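Local coordinates for protein membrane-bound protease PH1510 (Pyrococcus horikoshii, PDB 6M4B) that acts as a membrane-bound serine protease that cuts preferentially near hydrophobic or aromatic residues and can degrade casein and a stomatin homologue in vitro, at residues Y87-S92 with T101-C106; I72-Y75 with S80-A83; L155-E160 with Y165-V170; D54-I59 with I130-S135. The protein carries 1 engineered substitution. All blocks are in the same frame, centred on the assembly; numbering follows the deposited sequence.

Interaction 1. Residues Y87-S92 with T101-C106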
loop_
_atom_site.group_PDB
_atom_site.type_symbol
_atom_site.label_atom_id
_atom_site.label_comp_id
_atom_site.label_asym_id
_atom_site.label_seq_id
_atom_site.Cartn_x
_atom_site.Cartn_y
_atom_site.Cartn_z
ATOM N N TYR A 87 4.506 -11.661 -0.197
ATOM C CA TYR A 87 4.139 -10.292 0.056
ATOM C C TYR A 87 3.333 -10.174 1.366
ATOM O O TYR A 87 3.526 -9.240 2.118
ATOM C CB TYR A 87 3.274 -9.702 -1.093
ATOM C CG TYR A 87 3.951 -9.592 -2.478
ATOM C CD1 TYR A 87 4.096 -10.702 -3.314
ATOM C CD2 TYR A 87 4.360 -8.356 -2.979
ATOM C CE1 TYR A 87 4.657 -10.587 -4.574
ATOM C CE2 TYR A 87 4.885 -8.237 -4.239
ATOM C CZ TYR A 87 5.019 -9.344 -5.035
ATOM O OH TYR A 87 5.556 -9.227 -6.258
ATOM N N ILE A 88 2.442 -11.130 1.628
ATOM C CA ILE A 88 1.670 -11.161 2.872
ATOM C C ILE A 88 2.647 -11.243 4.034
ATOM O O ILE A 88 2.573 -10.460 4.961
ATOM C CB ILE A 88 0.671 -12.357 2.868
ATOM C CG1 ILE A 88 -0.410 -12.172 1.770
ATOM C CG2 ILE A 88 -0.057 -12.523 4.213
ATOM C CD1 ILE A 88 -1.220 -13.419 1.456
ATOM N N ALA A 89 3.617 -12.149 3.922
ATOM C CA ALA A 89 4.668 -12.247 4.905
ATOM C C ALA A 89 5.488 -10.958 5.059
ATOM O O ALA A 89 5.566 -10.423 6.189
ATOM C CB ALA A 89 5.587 -13.396 4.582
ATOM N N LEU A 90 6.035 -10.419 3.950
ATOM C CA LEU A 90 6.790 -9.158 4.016
ATOM C C LEU A 90 6.014 -7.966 4.514
ATOM O O LEU A 90 6.603 -7.022 5.062
ATOM C CB LEU A 90 7.465 -8.830 2.695
ATOM C CG LEU A 90 8.485 -9.843 2.247
ATOM C CD1 LEU A 90 8.865 -9.570 0.807
ATOM C CD2 LEU A 90 9.717 -9.770 3.144
ATOM N N GLY A 91 4.696 -7.997 4.381
ATOM C CA GLY A 91 3.845 -6.922 4.867
ATOM C C GLY A 91 3.475 -6.993 6.326
ATOM O O GLY A 91 2.773 -6.115 6.833
ATOM N N SER A 92 3.994 -7.976 7.033
ATOM C CA SER A 92 3.513 -8.304 8.366
ATOM C C SER A 92 4.508 -7.875 9.426
ATOM O O SER A 92 5.673 -7.549 9.147
ATOM C CB SER A 92 3.244 -9.818 8.466
ATOM O OG SER A 92 4.442 -10.540 8.756
ATOM N N THR A 101 10.245 -25.391 5.257
ATOM C CA THR A 101 9.269 -24.557 4.546
ATOM C C THR A 101 10.010 -23.700 3.553
ATOM O O THR A 101 11.224 -23.727 3.479
ATOM C CB THR A 101 8.414 -23.671 5.485
ATOM O OG1 THR A 101 9.265 -22.830 6.270
ATOM C CG2 THR A 101 7.524 -24.518 6.368
ATOM N N SER A 102 9.265 -22.938 2.781
ATOM C CA SER A 102 9.849 -22.198 1.681
ATOM C C SER A 102 9.225 -20.791 1.588
ATOM O O SER A 102 8.032 -20.603 1.828
ATOM C CB SER A 102 9.565 -22.977 0.391
ATOM O OG SER A 102 10.256 -22.395 -0.666
ATOM N N ILE A 103 10.017 -19.809 1.198
ATOM C CA ILE A 103 9.452 -18.457 0.931
ATOM C C ILE A 103 10.027 -17.914 -0.381
ATOM O O ILE A 103 11.166 -18.192 -0.724
ATOM C CB ILE A 103 9.691 -17.500 2.130
ATOM C CG1 ILE A 103 8.991 -16.161 1.923
ATOM C CG2 ILE A 103 11.173 -17.284 2.372
ATOM C CD1 ILE A 103 8.863 -15.371 3.200
ATOM N N GLY A 104 9.244 -17.134 -1.106
ATOM C CA GLY A 104 9.745 -16.527 -2.343
ATOM C C GLY A 104 9.114 -17.095 -3.603
ATOM O O GLY A 104 7.933 -17.513 -3.597
ATOM N N ALA A 105 9.889 -17.060 -4.682
ATOM C CA ALA A 105 9.411 -17.419 -6.027
ATOM C C ALA A 105 8.250 -16.566 -6.426
ATOM O O ALA A 105 7.082 -17.035 -6.459
ATOM C CB ALA A 105 9.048 -18.932 -6.101
ATOM N N CYS A 106 8.520 -15.299 -6.722
ATOM C CA CYS A 106 7.411 -14.352 -7.068
ATOM C C CYS A 106 7.488 -13.757 -8.490
ATOM O O CYS A 106 6.941 -12.647 -8.721
ATOM C CB CYS A 106 7.433 -13.176 -6.052
ATOM S SG CYS A 106 7.575 -13.711 -4.358
HETATM O O HOH W 1 4.673 -11.311 -8.113
#
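Tyr87 lays its ring beside Cys106, CE1 coming within 4.1 Å of Cys106 CB. The two meet in the protease domain of the ClpP/crotonase fold, where helix 84-90, which follows the nucleophile position, packs against strand 102-104 and the loop leading on from it. The sulfur forms a loose sulfur-aromatic contact: Cys106 SG stands 5.3 Å from the Tyr87 ring centroid and 52° off the ring normal, neither squarely over the face nor in the ring plane. Two residues further along the helix a smaller apolar pair extends the interface, the methyl of Ala89 facing Ile103 with 4.1 Å between Ala89 CB and Ile103 CD1. CG1 of Ile103 lies opposite the backbone N (chi1 -174°), and with the chain also extended at chi2 the terminal methyl reaches across toward the helix. Between Ile103 and Cys106, Gly104 adopts phi 111°, where a side chain would collide with the carbonyl oxygen of the preceding residue. Ala105 and Cys106 both belong to the substrate-binding site, so the Tyr87 ring packs against a residue of that site. Phe129 and Ile133 of helix 123-139 and Ile151 of helix 144-152 enclose the same ring. Its phenol group is tied to the loop through one water, which lies 2.9 Å from Tyr87 OH and donates a hydrogen bond of 2.7 Å to Cys106 O.

Interaction 2. Residues I72-Y75 with S80-A83. Engineered in segment 80-83: Ala83 (natural residue Ser).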
loop_
_atom_site.group_PDB
_atom_site.type_symbol
_atom_site.label_atom_id
_atom_site.label_comp_id
_atom_site.label_asym_id
_atom_site.label_seq_id
_atom_site.Cartn_x
_atom_site.Cartn_y
_atom_site.Cartn_z
ATOM N N ILE A 72 3.072 -13.736 10.605
ATOM C CA ILE A 72 2.859 -14.688 9.545
ATOM C C ILE A 72 3.833 -15.830 9.802
ATOM O O ILE A 72 5.031 -15.607 9.912
ATOM C CB ILE A 72 3.056 -14.049 8.143
ATOM C CG1 ILE A 72 2.017 -12.935 7.905
ATOM C CG2 ILE A 72 2.949 -15.103 7.079
ATOM C CD1 ILE A 72 0.581 -13.362 7.866
ATOM N N TYR A 73 3.279 -17.037 9.937
ATOM C CA TYR A 73 4.021 -18.208 10.322
ATOM C C TYR A 73 3.835 -19.219 9.219
ATOM O O TYR A 73 2.741 -19.750 9.036
ATOM C CB TYR A 73 3.524 -18.763 11.641
ATOM C CG TYR A 73 4.251 -19.987 12.233
ATOM C CD1 TYR A 73 5.552 -20.300 11.887
ATOM C CD2 TYR A 73 3.609 -20.822 13.164
ATOM C CE1 TYR A 73 6.214 -21.369 12.452
ATOM C CE2 TYR A 73 4.263 -21.925 13.735
ATOM C CZ TYR A 73 5.568 -22.175 13.413
ATOM O OH TYR A 73 6.249 -23.252 13.977
ATOM N N VAL A 74 4.913 -19.449 8.482
ATOM C CA VAL A 74 4.884 -20.380 7.378
ATOM C C VAL A 74 4.994 -21.799 7.966
ATOM O O VAL A 74 6.048 -22.222 8.471
ATOM C CB VAL A 74 6.015 -20.132 6.359
ATOM C CG1 VAL A 74 5.744 -20.981 5.102
ATOM C CG2 VAL A 74 6.082 -18.645 5.993
ATOM N N TYR A 75 3.889 -22.512 7.894
ATOM C CA TYR A 75 3.650 -23.695 8.724
ATOM C C TYR A 75 2.446 -24.458 8.133
ATOM O O TYR A 75 1.507 -23.799 7.627
ATOM C CB TYR A 75 3.353 -23.226 10.157
ATOM C CG TYR A 75 3.045 -24.312 11.149
ATOM C CD1 TYR A 75 1.739 -24.819 11.276
ATOM C CD2 TYR A 75 4.040 -24.820 11.987
ATOM C CE1 TYR A 75 1.448 -25.817 12.205
ATOM C CE2 TYR A 75 3.766 -25.833 12.909
ATOM C CZ TYR A 75 2.471 -26.311 13.009
ATOM O OH TYR A 75 2.195 -27.280 13.902
ATOM N N SER A 80 4.628 -23.535 2.128
ATOM C CA SER A 80 5.359 -22.406 1.541
ATOM C C SER A 80 4.525 -21.126 1.594
ATOM O O SER A 80 3.314 -21.176 1.783
ATOM C CB SER A 80 5.756 -22.760 0.098
ATOM O OG SER A 80 4.576 -22.940 -0.629
ATOM N N ALA A 81 5.208 -19.981 1.549
ATOM C CA ALA A 81 4.542 -18.682 1.344
ATOM C C ALA A 81 5.134 -18.183 0.051
ATOM O O ALA A 81 6.098 -17.421 0.028
ATOM C CB ALA A 81 4.834 -17.728 2.488
ATOM N N ALA A 82 4.623 -18.746 -1.033
ATOM C CA ALA A 82 5.195 -18.524 -2.367
ATOM C C ALA A 82 4.376 -17.434 -3.039
ATOM O O ALA A 82 3.205 -17.249 -2.735
ATOM C CB ALA A 82 5.222 -19.823 -3.194
ATOM N N ALA A 83 5.010 -16.729 -3.946
ATOM C CA ALA A 83 4.332 -15.787 -4.841
ATOM C C ALA A 83 3.551 -14.770 -4.026
ATOM O O ALA A 83 4.162 -14.150 -3.163
ATOM C CB ALA A 83 3.477 -16.544 -5.877
#
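Val74 drives both of its methyl groups into the strand that leads to the nucleophile position. CG1 rests on the backbone, 3.7 Å from Ser80 C and equally far from Ala81 N, so that it covers the peptide link joining the two residues; CG2 meets a side chain instead, with 3.8 Å between Val74 CG2 and Ala81 CB. The two methyls divide the work in this way because CG1 lies opposite its own backbone N (chi1 -169°) while CG2 stays on the N side. This is the tight, buried part of the contact. Its other flank is looser: the CB of Ser80 points away from segment 72-75 and the residue is partly exposed, as is Tyr75, whose CB likewise points away from strand 80-82. Ser80 is held from the sheet side, its N bonded to Asp47 OD1.

In the ClpP/crotonase fold the pair joins two sheets, since strand 70-74 runs in the central parallel sheet and strand 80-82 forms an edge of the small mixed one. Strand 80-82 delivers position 83, the site of the nucleophile, here an engineered alanine in place of serine, at a positive phi of 56° just before helix 84-90. No hydrogen bond crosses between 72-75 and 80-83. Cohesion between these two segments therefore probably rests on the apolar fit of the Val74 methyls, with no directional bond across.

Interaction 3. Residues L155-E160 with Y165-V170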
loop_
_atom_site.group_PDB
_atom_site.type_symbol
_atom_site.label_atom_id
_atom_site.label_comp_id
_atom_site.label_asym_id
_atom_site.label_seq_id
_atom_site.Cartn_x
_atom_site.Cartn_y
_atom_site.Cartn_z
ATOM N N LEU A 155 13.835 -16.333 -6.992
ATOM C CA LEU A 155 14.500 -16.857 -5.824
ATOM C C LEU A 155 13.480 -17.349 -4.781
ATOM O O LEU A 155 12.457 -16.724 -4.532
ATOM C CB LEU A 155 15.401 -15.804 -5.230
ATOM C CG LEU A 155 16.268 -16.232 -4.044
ATOM C CD1 LEU A 155 17.295 -17.273 -4.443
ATOM C CD2 LEU A 155 16.949 -15.018 -3.389
ATOM N N SER A 156 13.809 -18.505 -4.231
ATOM C CA SER A 156 13.094 -19.201 -3.177
ATOM C C SER A 156 14.133 -19.486 -2.096
ATOM O O SER A 156 15.260 -19.848 -2.422
ATOM C CB SER A 156 12.630 -20.547 -3.683
ATOM O OG SER A 156 11.375 -20.814 -3.157
ATOM N N LEU A 157 13.759 -19.334 -0.836
ATOM C CA LEU A 157 14.679 -19.518 0.289
ATOM C C LEU A 157 14.134 -20.536 1.253
ATOM O O LEU A 157 12.934 -20.665 1.387
ATOM C CB LEU A 157 14.946 -18.208 1.047
ATOM C CG LEU A 157 15.671 -17.091 0.266
ATOM C CD1 LEU A 157 15.854 -15.878 1.168
ATOM C CD2 LEU A 157 17.015 -17.521 -0.358
ATOM N N THR A 158 15.041 -21.247 1.921
ATOM C CA THR A 158 14.694 -22.119 3.073
ATOM C C THR A 158 14.596 -21.207 4.309
ATOM O O THR A 158 15.041 -20.060 4.246
ATOM C CB THR A 158 15.806 -23.165 3.349
ATOM O OG1 THR A 158 17.009 -22.467 3.655
ATOM C CG2 THR A 158 16.036 -24.118 2.105
ATOM N N PRO A 159 14.102 -21.732 5.453
ATOM C CA PRO A 159 14.030 -20.904 6.669
ATOM C C PRO A 159 15.315 -20.322 7.118
ATOM O O PRO A 159 15.388 -19.140 7.423
ATOM C CB PRO A 159 13.467 -21.876 7.717
ATOM C CG PRO A 159 12.605 -22.789 6.894
ATOM C CD PRO A 159 13.422 -23.031 5.654
ATOM N N GLU A 160 16.361 -21.122 7.071
ATOM C CA GLU A 160 17.688 -20.759 7.573
ATOM C C GLU A 160 18.356 -19.732 6.640
ATOM O O GLU A 160 19.025 -18.824 7.095
ATOM C CB GLU A 160 18.549 -22.049 7.752
ATOM C CG GLU A 160 17.806 -23.259 8.456
ATOM C CD GLU A 160 16.787 -24.113 7.589
ATOM O OE1 GLU A 160 15.754 -24.621 8.066
ATOM O OE2 GLU A 160 17.007 -24.343 6.404
ATOM N N TYR A 165 19.769 -14.122 5.621
ATOM C CA TYR A 165 19.779 -12.934 4.754
ATOM C C TYR A 165 18.835 -11.788 5.206
ATOM O O TYR A 165 18.695 -10.840 4.461
ATOM C CB TYR A 165 19.527 -13.312 3.281
ATOM C CG TYR A 165 20.580 -14.177 2.570
ATOM C CD1 TYR A 165 21.852 -13.685 2.273
ATOM C CD2 TYR A 165 20.270 -15.466 2.128
ATOM C CE1 TYR A 165 22.780 -14.481 1.610
ATOM C CE2 TYR A 165 21.194 -16.270 1.478
ATOM C CZ TYR A 165 22.446 -15.767 1.217
ATOM O OH TYR A 165 23.379 -16.531 0.558
ATOM N N GLY A 166 18.233 -11.835 6.409
ATOM C CA GLY A 166 17.485 -10.696 6.958
ATOM C C GLY A 166 16.111 -10.477 6.319
ATOM O O GLY A 166 15.649 -9.327 6.214
ATOM N N VAL A 167 15.482 -11.571 5.876
ATOM C CA VAL A 167 14.133 -11.590 5.322
ATOM C C VAL A 167 13.055 -11.952 6.353
ATOM O O VAL A 167 11.940 -11.459 6.273
ATOM C CB VAL A 167 14.041 -12.649 4.215
ATOM C CG1 VAL A 167 12.658 -12.749 3.631
ATOM C CG2 VAL A 167 15.041 -12.301 3.145
ATOM N N ILE A 168 13.373 -12.846 7.281
ATOM C CA ILE A 168 12.433 -13.231 8.347
ATOM C C ILE A 168 13.113 -13.030 9.705
ATOM O O ILE A 168 14.303 -12.770 9.784
ATOM C CB ILE A 168 11.986 -14.694 8.204
ATOM C CG1 ILE A 168 13.161 -15.658 8.421
ATOM C CG2 ILE A 168 11.378 -14.936 6.826
ATOM C CD1 ILE A 168 12.756 -17.109 8.467
ATOM N N GLU A 169 12.339 -13.173 10.765
ATOM C CA GLU A 169 12.824 -12.919 12.103
ATOM C C GLU A 169 12.992 -14.208 12.942
ATOM O O GLU A 169 13.846 -14.234 13.789
ATOM C CB GLU A 169 11.949 -11.888 12.834
ATOM C CG GLU A 169 11.978 -10.479 12.252
ATOM C CD GLU A 169 11.167 -10.372 10.963
ATOM O OE1 GLU A 169 11.734 -9.979 9.913
ATOM O OE2 GLU A 169 9.964 -10.687 10.999
ATOM N N VAL A 170 12.232 -15.255 12.661
ATOM C CA VAL A 170 12.207 -16.410 13.513
ATOM C C VAL A 170 12.110 -17.695 12.713
ATOM O O VAL A 170 11.287 -17.836 11.818
ATOM C CB VAL A 170 10.987 -16.321 14.508
ATOM C CG1 VAL A 170 10.851 -17.579 15.329
ATOM C CG2 VAL A 170 11.102 -15.074 15.428
#
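The backbones of Leu157 and Val167 lie 9.4 Å apart at their CA atoms, closing to 8.0 Å between Pro159 CA and Ile168 CA, so the segments meet through side chains and one carbonyl, with no hydrogen bond across. Leu157 and Val167 cross obliquely, touching through one methyl each at 4.2 Å from Leu157 CD1 to Val167 CG2. Ile146 of helix 144-152 packs on both, completing a three-way apolar cluster. The second touch is of another kind: the terminal methyl of Ile168 approaches the backbone of Pro159, CD1 coming to 3.5 Å from Pro159 O. Ile168 achieves this with CG1 in the crowded position between backbone N and carbonyl carbon (chi1 66°), from which the extended chain carries CD1 over to the first turn of helix 159-164.

That helix is the short connection between the mixed sheet and the edge of the parallel sheet of the ClpP/crotonase fold, and its two ends are capped. Thr158 occupies the N-cap and bonds a backbone N with its side chain, while its own N is bonded by Glu161 OE2, as in a capping box. At the other end a Schellman motif reverses the chain, with Gly166 as the C-prime residue at phi 75°, a value favouring glycine. The reversal brings Val167 and Ile168 back alongside the start of the helix. Met97 of strand 94-97 touches Pro159 and Ile168 alike, and Ile95 packs on Ile168.

Interaction 4. Residues D54-I59 with I130-S135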
loop_
_atom_site.group_PDB
_atom_site.type_symbol
_atom_site.label_atom_id
_atom_site.label_comp_id
_atom_site.label_asym_id
_atom_site.label_seq_id
_atom_site.Cartn_x
_atom_site.Cartn_y
_atom_site.Cartn_z
ATOM N N ASP A 54 -4.568 -8.586 -6.453
ATOM C CA ASP A 54 -5.471 -7.637 -5.800
ATOM C C ASP A 54 -5.914 -8.066 -4.373
ATOM O O ASP A 54 -5.955 -7.225 -3.441
ATOM C CB ASP A 54 -6.690 -7.226 -6.709
ATOM C CG ASP A 54 -7.465 -8.445 -7.308
ATOM O OD1 ASP A 54 -7.578 -9.507 -6.673
ATOM O OD2 ASP A 54 -7.965 -8.362 -8.449
ATOM N N ALA A 55 -6.239 -9.352 -4.217
ATOM C CA ALA A 55 -6.593 -9.885 -2.923
ATOM C C ALA A 55 -5.357 -9.785 -1.990
ATOM O O ALA A 55 -5.509 -9.348 -0.874
ATOM C CB ALA A 55 -7.093 -11.315 -3.036
ATOM N N MET A 56 -4.169 -10.128 -2.507
ATOM C CA MET A 56 -2.912 -9.956 -1.758
ATOM C C MET A 56 -2.738 -8.527 -1.245
ATOM O O MET A 56 -2.471 -8.332 -0.069
ATOM C CB MET A 56 -1.742 -10.401 -2.610
ATOM C CG MET A 56 -0.372 -10.109 -2.047
ATOM S SD MET A 56 0.252 -8.459 -2.466
ATOM C CE MET A 56 0.748 -8.818 -4.153
ATOM N N MET A 57 -2.979 -7.532 -2.104
ATOM C CA MET A 57 -2.818 -6.129 -1.729
ATOM C C MET A 57 -3.781 -5.698 -0.663
ATOM O O MET A 57 -3.358 -5.025 0.249
ATOM C CB MET A 57 -2.855 -5.189 -2.954
ATOM C CG MET A 57 -1.538 -5.234 -3.732
ATOM S SD MET A 57 -1.550 -4.124 -5.110
ATOM C CE MET A 57 -0.480 -4.915 -6.264
ATOM N N ASN A 58 -5.039 -6.132 -0.735
ATOM C CA ASN A 58 -6.004 -5.844 0.330
ATOM C C ASN A 58 -5.655 -6.589 1.614
ATOM O O ASN A 58 -5.802 -6.016 2.696
ATOM C CB ASN A 58 -7.453 -6.200 -0.076
ATOM C CG ASN A 58 -7.929 -5.438 -1.315
ATOM O OD1 ASN A 58 -7.658 -4.251 -1.476
ATOM N ND2 ASN A 58 -8.647 -6.129 -2.188
ATOM N N ILE A 59 -5.124 -7.825 1.496
ATOM C CA ILE A 59 -4.661 -8.526 2.692
ATOM C C ILE A 59 -3.490 -7.758 3.303
ATOM O O ILE A 59 -3.495 -7.429 4.493
ATOM C CB ILE A 59 -4.254 -9.971 2.411
ATOM C CG1 ILE A 59 -5.484 -10.766 1.988
ATOM C CG2 ILE A 59 -3.600 -10.581 3.667
ATOM C CD1 ILE A 59 -5.169 -12.171 1.479
ATOM N N ILE A 130 8.107 -5.106 -8.447
ATOM C CA ILE A 130 9.410 -4.904 -7.830
ATOM C C ILE A 130 9.369 -3.690 -6.907
ATOM O O ILE A 130 9.792 -3.791 -5.757
ATOM C CB ILE A 130 10.530 -4.739 -8.862
ATOM C CG1 ILE A 130 10.759 -6.069 -9.606
ATOM C CG2 ILE A 130 11.816 -4.294 -8.211
ATOM C CD1 ILE A 130 11.674 -5.974 -10.827
ATOM N N ALA A 131 8.836 -2.561 -7.367
ATOM C CA ALA A 131 8.728 -1.414 -6.483
ATOM C C ALA A 131 7.872 -1.765 -5.242
ATOM O O ALA A 131 8.237 -1.386 -4.124
ATOM C CB ALA A 131 8.154 -0.218 -7.206
ATOM N N TYR A 132 6.781 -2.508 -5.422
ATOM C CA TYR A 132 5.906 -2.836 -4.287
ATOM C C TYR A 132 6.578 -3.789 -3.255
ATOM O O TYR A 132 6.604 -3.492 -2.045
ATOM C CB TYR A 132 4.632 -3.415 -4.779
ATOM C CG TYR A 132 3.623 -3.720 -3.741
ATOM C CD1 TYR A 132 3.011 -2.704 -3.028
ATOM C CD2 TYR A 132 3.226 -5.034 -3.492
ATOM C CE1 TYR A 132 2.070 -2.960 -2.061
ATOM C CE2 TYR A 132 2.244 -5.307 -2.560
ATOM C CZ TYR A 132 1.692 -4.302 -1.830
ATOM O OH TYR A 132 0.731 -4.594 -0.908
ATOM N N ILE A 133 7.199 -4.857 -3.738
ATOM C CA ILE A 133 7.835 -5.844 -2.860
ATOM C C ILE A 133 9.034 -5.239 -2.109
ATOM O O ILE A 133 9.196 -5.470 -0.910
ATOM C CB ILE A 133 8.220 -7.141 -3.589
ATOM C CG1 ILE A 133 8.199 -8.313 -2.593
ATOM C CG2 ILE A 133 9.574 -7.037 -4.312
ATOM C CD1 ILE A 133 8.465 -9.648 -3.218
ATOM N N LYS A 134 9.762 -4.353 -2.773
ATOM C CA LYS A 134 10.865 -3.653 -2.147
ATOM C C LYS A 134 10.411 -2.688 -1.064
ATOM O O LYS A 134 11.062 -2.550 -0.030
ATOM C CB LYS A 134 11.714 -2.928 -3.171
ATOM C CG LYS A 134 12.655 -3.844 -3.932
ATOM C CD LYS A 134 13.427 -3.110 -5.009
ATOM C CE LYS A 134 14.459 -2.121 -4.470
ATOM N NZ LYS A 134 15.835 -2.486 -4.853
ATOM N N SER A 135 9.276 -2.059 -1.279
ATOM C CA SER A 135 8.715 -1.180 -0.321
ATOM C C SER A 135 8.281 -1.941 0.946
ATOM O O SER A 135 8.508 -1.428 2.016
ATOM C CB SER A 135 7.526 -0.423 -0.901
ATOM O OG SER A 135 6.345 -1.198 -1.036
#
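Segments 54-59 and 130-135 are both helical and run in broadly the same direction, with Met57 CA and Tyr132 CA, the nearest pair, still 9.7 Å apart. Two methionines and one tyrosine bridge this gap in a double Met-aromatic contact, joining helix 53-64 to helix 123-139 of the ClpP/crotonase fold. Tyr132 reaches across with CG opposite its backbone N (chi1 -177°). Met56 comes to the edge of the ring: its SD lies 3.7 Å from Tyr132 CE2, near the plane of the ring, its chain bent at chi2 and chi3. Met57 approaches differently. Its SD stands above the ring face at some distance, 4.8 Å from the Tyr132 centroid and only 17° from the normal, while its CG sits 3.7 Å from Tyr132 OH. With the ring of Tyr132 gone, as in an alanine here, both sulfurs would probably lose their aromatic partner and a gap would open between the two helices.

Met56 also packs on Tyr87 of helix 84-90 and lies close to Ala53 of the substrate-binding site, so the contact backs onto that site. It also borders the dimer interface, where Tyr132 packs on Glu139 of the second subunit and Ser135 on Ser135 of that subunit. Within helix 123-139, Ser135 turns its hydroxyl back along the chain and donates a hydrogen bond of 2.5 Å from its OG to Tyr132 O, tilted 17° from the carbonyl plane.

How the interactions relate
Interaction 1 is the hub of the set. Its strand 102-104 lies in the middle of the mixed sheet, with strand 80-82 of interaction 2 on one flank and strand 156-157 of interaction 3 on the other; their centres are about 6 Å and about 9 Å from its own. Helix 84-90 meets interaction 4, about 11 Å away between centres, where the Tyr87 ring packs on Tyr132. Interactions 3 and 4 are the farthest pair, about 18 Å between centres. Along the chain, interactions 2, 1 and 3 close in that order, and the first two fall between the segments of interaction 4. Together they connect the nucleophile strand and substrate-binding loop to the surrounding sheet and helices, and through interaction 4 to the dimer interface.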